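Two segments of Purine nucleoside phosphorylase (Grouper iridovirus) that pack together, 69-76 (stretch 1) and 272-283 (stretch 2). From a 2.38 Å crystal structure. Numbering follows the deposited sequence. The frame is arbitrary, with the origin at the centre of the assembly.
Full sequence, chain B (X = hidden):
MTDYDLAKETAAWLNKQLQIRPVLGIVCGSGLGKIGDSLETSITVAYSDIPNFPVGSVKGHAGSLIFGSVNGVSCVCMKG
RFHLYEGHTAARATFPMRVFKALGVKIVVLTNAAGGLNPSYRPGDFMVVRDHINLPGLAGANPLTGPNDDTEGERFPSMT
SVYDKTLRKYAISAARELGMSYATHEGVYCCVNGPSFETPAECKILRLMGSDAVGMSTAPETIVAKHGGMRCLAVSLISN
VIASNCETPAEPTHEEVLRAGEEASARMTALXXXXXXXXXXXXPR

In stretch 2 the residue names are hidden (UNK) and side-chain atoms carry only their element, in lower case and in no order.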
# COMPACT_ATOMS: atom_id res chain seq x y z
N SER B 69 24.92 -14.93 -26.97
CA SER B 69 23.97 -15.88 -27.52
C SER B 69 23.88 -17.17 -26.73
O SER B 69 24.81 -17.58 -26.04
CB SER B 69 24.34 -16.24 -28.95
OG SER B 69 25.39 -17.20 -28.93
N VAL B 70 22.73 -17.80 -26.87
CA VAL B 70 22.45 -19.09 -26.23
C VAL B 70 21.61 -19.83 -27.25
O VAL B 70 20.61 -19.31 -27.74
CB VAL B 70 21.62 -18.95 -24.93
CG1 VAL B 70 21.33 -20.34 -24.37
CG2 VAL B 70 22.37 -18.12 -23.89
N ASN B 71 22.03 -21.05 -27.57
CA ASN B 71 21.31 -21.87 -28.54
C ASN B 71 20.92 -21.09 -29.81
O ASN B 71 19.83 -21.27 -30.35
CB ASN B 71 20.08 -22.51 -27.88
CG ASN B 71 20.45 -23.47 -26.73
OD1 ASN B 71 21.44 -24.20 -26.82
ND2 ASN B 71 19.65 -23.48 -25.67
N GLY B 72 21.83 -20.23 -30.26
CA GLY B 72 21.60 -19.45 -31.47
C GLY B 72 20.73 -18.22 -31.34
O GLY B 72 20.38 -17.59 -32.34
N VAL B 73 20.38 -17.87 -30.10
CA VAL B 73 19.53 -16.72 -29.82
C VAL B 73 20.33 -15.59 -29.18
O VAL B 73 21.02 -15.83 -28.21
CB VAL B 73 18.42 -17.16 -28.85
CG1 VAL B 73 17.49 -15.99 -28.53
CG2 VAL B 73 17.64 -18.34 -29.47
N SER B 74 20.25 -14.37 -29.73
CA SER B 74 20.96 -13.25 -29.12
C SER B 74 20.15 -12.79 -27.90
O SER B 74 18.95 -12.44 -27.99
CB SER B 74 21.13 -12.11 -30.12
OG SER B 74 19.90 -11.84 -30.75
N CYS B 75 20.81 -12.80 -26.75
CA CYS B 75 20.16 -12.45 -25.50
C CYS B 75 20.90 -11.34 -24.76
O CYS B 75 22.10 -11.08 -25.01
CB CYS B 75 20.13 -13.67 -24.55
SG CYS B 75 19.55 -15.30 -25.17
N VAL B 76 20.16 -10.70 -23.85
CA VAL B 76 20.70 -9.70 -22.95
C VAL B 76 20.29 -10.28 -21.59
O VAL B 76 19.14 -10.64 -21.38
CB VAL B 76 20.07 -8.28 -23.14
CG1 VAL B 76 18.59 -8.34 -23.09
CG2 VAL B 76 20.56 -7.35 -22.04
N UNK B 272 16.41 -22.89 -18.15
CA UNK B 272 16.37 -21.68 -18.96
C UNK B 272 16.95 -21.91 -20.37
O UNK B 272 16.38 -21.44 -21.36
c UNK B 272 17.23 -19.27 -19.14
c UNK B 272 17.16 -20.50 -18.24
c UNK B 272 16.43 -20.10 -16.96
N UNK B 273 18.06 -22.65 -20.45
CA UNK B 273 18.69 -22.93 -21.73
C UNK B 273 17.77 -23.76 -22.62
O UNK B 273 17.54 -23.40 -23.79
n UNK B 273 24.41 -24.36 -21.93
c UNK B 273 22.42 -23.46 -20.69
c UNK B 273 20.02 -23.65 -21.54
c UNK B 273 21.04 -22.80 -20.81
c UNK B 273 23.01 -23.82 -22.05
N UNK B 274 17.21 -24.84 -22.07
CA UNK B 274 16.32 -25.69 -22.85
C UNK B 274 15.11 -24.89 -23.31
O UNK B 274 14.60 -25.10 -24.41
c UNK B 274 15.75 -28.26 -22.77
c UNK B 274 14.90 -29.18 -21.91
c UNK B 274 15.13 -28.12 -24.18
c UNK B 274 15.86 -26.90 -22.04
N UNK B 275 14.65 -23.98 -22.46
CA UNK B 275 13.48 -23.16 -22.77
C UNK B 275 13.80 -22.22 -23.94
O UNK B 275 12.97 -21.97 -24.82
c UNK B 275 13.03 -22.32 -21.53
c UNK B 275 12.40 -23.23 -20.50
c UNK B 275 12.04 -21.26 -21.93
N UNK B 276 15.02 -21.70 -23.94
CA UNK B 276 15.44 -20.80 -24.98
C UNK B 276 15.55 -21.58 -26.28
O UNK B 276 15.27 -21.05 -27.36
c UNK B 276 16.79 -20.13 -24.60
c UNK B 276 17.44 -19.49 -25.82
c UNK B 276 17.80 -18.40 -22.96
c UNK B 276 16.55 -19.12 -23.47
N UNK B 277 15.94 -22.85 -26.20
CA UNK B 277 16.04 -23.65 -27.41
C UNK B 277 14.65 -23.80 -28.04
O UNK B 277 14.49 -23.59 -29.23
c UNK B 277 16.62 -25.02 -27.11
c UNK B 277 17.56 -27.16 -28.04
c UNK B 277 17.05 -25.78 -28.36
o UNK B 277 18.34 -27.30 -27.06
o UNK B 277 17.20 -28.12 -28.77
N UNK B 278 13.65 -24.16 -27.24
CA UNK B 278 12.27 -24.32 -27.73
C UNK B 278 11.71 -23.01 -28.29
O UNK B 278 10.84 -23.02 -29.17
c UNK B 278 11.34 -24.82 -26.62
c UNK B 278 11.15 -28.00 -24.47
c UNK B 278 11.00 -26.53 -24.80
n UNK B 278 10.43 -28.85 -25.49
c UNK B 278 11.69 -26.20 -26.11
N UNK B 279 12.20 -21.88 -27.77
CA UNK B 279 11.76 -20.57 -28.21
C UNK B 279 12.31 -20.23 -29.60
O UNK B 279 11.63 -19.61 -30.41
c UNK B 279 12.23 -19.47 -27.23
c UNK B 279 11.56 -19.66 -25.88
c UNK B 279 11.90 -18.10 -27.78
c UNK B 279 11.98 -18.64 -24.82
N UNK B 280 13.55 -20.64 -29.86
CA UNK B 280 14.20 -20.38 -31.14
C UNK B 280 13.35 -20.87 -32.32
O UNK B 280 13.65 -20.57 -33.48
c UNK B 280 17.22 -23.77 -31.98
c UNK B 280 16.31 -20.91 -32.48
n UNK B 280 17.90 -22.67 -31.69
n UNK B 280 16.32 -23.77 -32.96
c UNK B 280 15.58 -21.04 -31.16
c UNK B 280 17.75 -21.38 -32.37
n UNK B 280 17.44 -24.88 -31.28
N UNK B 281 12.29 -21.61 -32.03
CA UNK B 281 11.43 -22.09 -33.09
C UNK B 281 10.28 -21.13 -33.37
O UNK B 281 9.39 -21.44 -34.16
N UNK B 282 10.30 -19.96 -32.72
CA UNK B 282 9.25 -18.96 -32.92
C UNK B 282 9.72 -17.51 -32.68
O UNK B 282 9.40 -16.89 -31.66
c UNK B 282 8.18 -19.02 -30.53
c UNK B 282 6.84 -19.04 -29.76
o UNK B 282 5.94 -18.22 -30.04
c UNK B 282 8.02 -19.27 -32.04
o UNK B 282 6.68 -19.89 -28.87
N UNK B 283 10.50 -16.97 -33.63
CA UNK B 283 11.01 -15.60 -33.55
C UNK B 283 10.96 -14.90 -34.93
O UNK B 283 9.84 -14.75 -35.49
c UNK B 283 12.45 -15.60 -33.02
c UNK B 283 12.05 -14.95 -30.62
c UNK B 283 12.74 -15.95 -31.56
c UNK B 283 14.26 -15.95 -31.32

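Position 272 carries three carbons, one bearing the other two, and nothing of stretch 1 lies within contact: Val 272, a compact residue buried against other parts of the protein. At 273 four carbons run in a row to a nitrogen, and the row passes Val 70: Lys 273. Its CB points sideways, and CG lies 4.3 Å from Val 70 CG1; a long flexible chain can cover a valine while carrying its charge outward.

Position 274 has four carbons forked at the second, Leu 274, and 275 has three forked at the first, Val 275. Both point away from stretch 1, and neither touches it.

At 276 four carbons fork at the first, one arm being two carbons long, and they touch Val 70, Val 73 and Cys 75. This is Ile 276, pointing toward the hairpin and buried. CG2 packs on both valines, 3.8 Å from Val 73 CG2 and 4.2 Å from Val 70 CG1, and CD1 lies against Val 70 CG1 (4.3 Å) as well as Cys 75 SG (4.2 Å), a good use of a beta-branched but extended shape.

Position 277 shows three carbons, the third bearing two oxygens, and its CB lies 3.7 Å from Asn 71 ND2: Glu 277, whose carboxylate is free to remain at the exposed surface. Four carbons ending in nitrogen make 278 Lys 278, out of reach of the hairpin and hydrogen-bonded elsewhere in the structure. Position 279, four carbons forked at the first with one longer arm, is Ile 279, buried but without contact here.

At 280 three carbons lead to a nitrogen and then a carbon with two more nitrogens; the chain meets Asn 71 and Val 73, with CB 3.8 Å from Val 73 CG2. This is Arg 280, whose NE gives a weak hydrogen bond to Asn 71 O at 2.7 Å, an oxygen whose modelled place is less sure. Position 281 has no side-chain atoms: Gly 281, within the type I turn from 279 to 282. Position 282 has three carbons, the third carrying two oxygens, and reaches nothing of stretch 1: Glu 282, whose carboxylate is bonded elsewhere in the structure. Finally, 283 has four carbons forked at the second, touching Val 73: Leu 283, with CD1 4.3 Å from Val 73 CG1, adding an apolar edge.

The contact works by laying the type I' turn of Val 70 to Val 73 against the helix and the segment after it. Val 70, Val 73 and Cys 75 surround Ile 276 on the hairpin side, while Asn 71 meets the more polar border, its ND2 2.8 Å from Lys 273 O.

Stretch 2, residues 272-283: VKLVIEKIRGEL
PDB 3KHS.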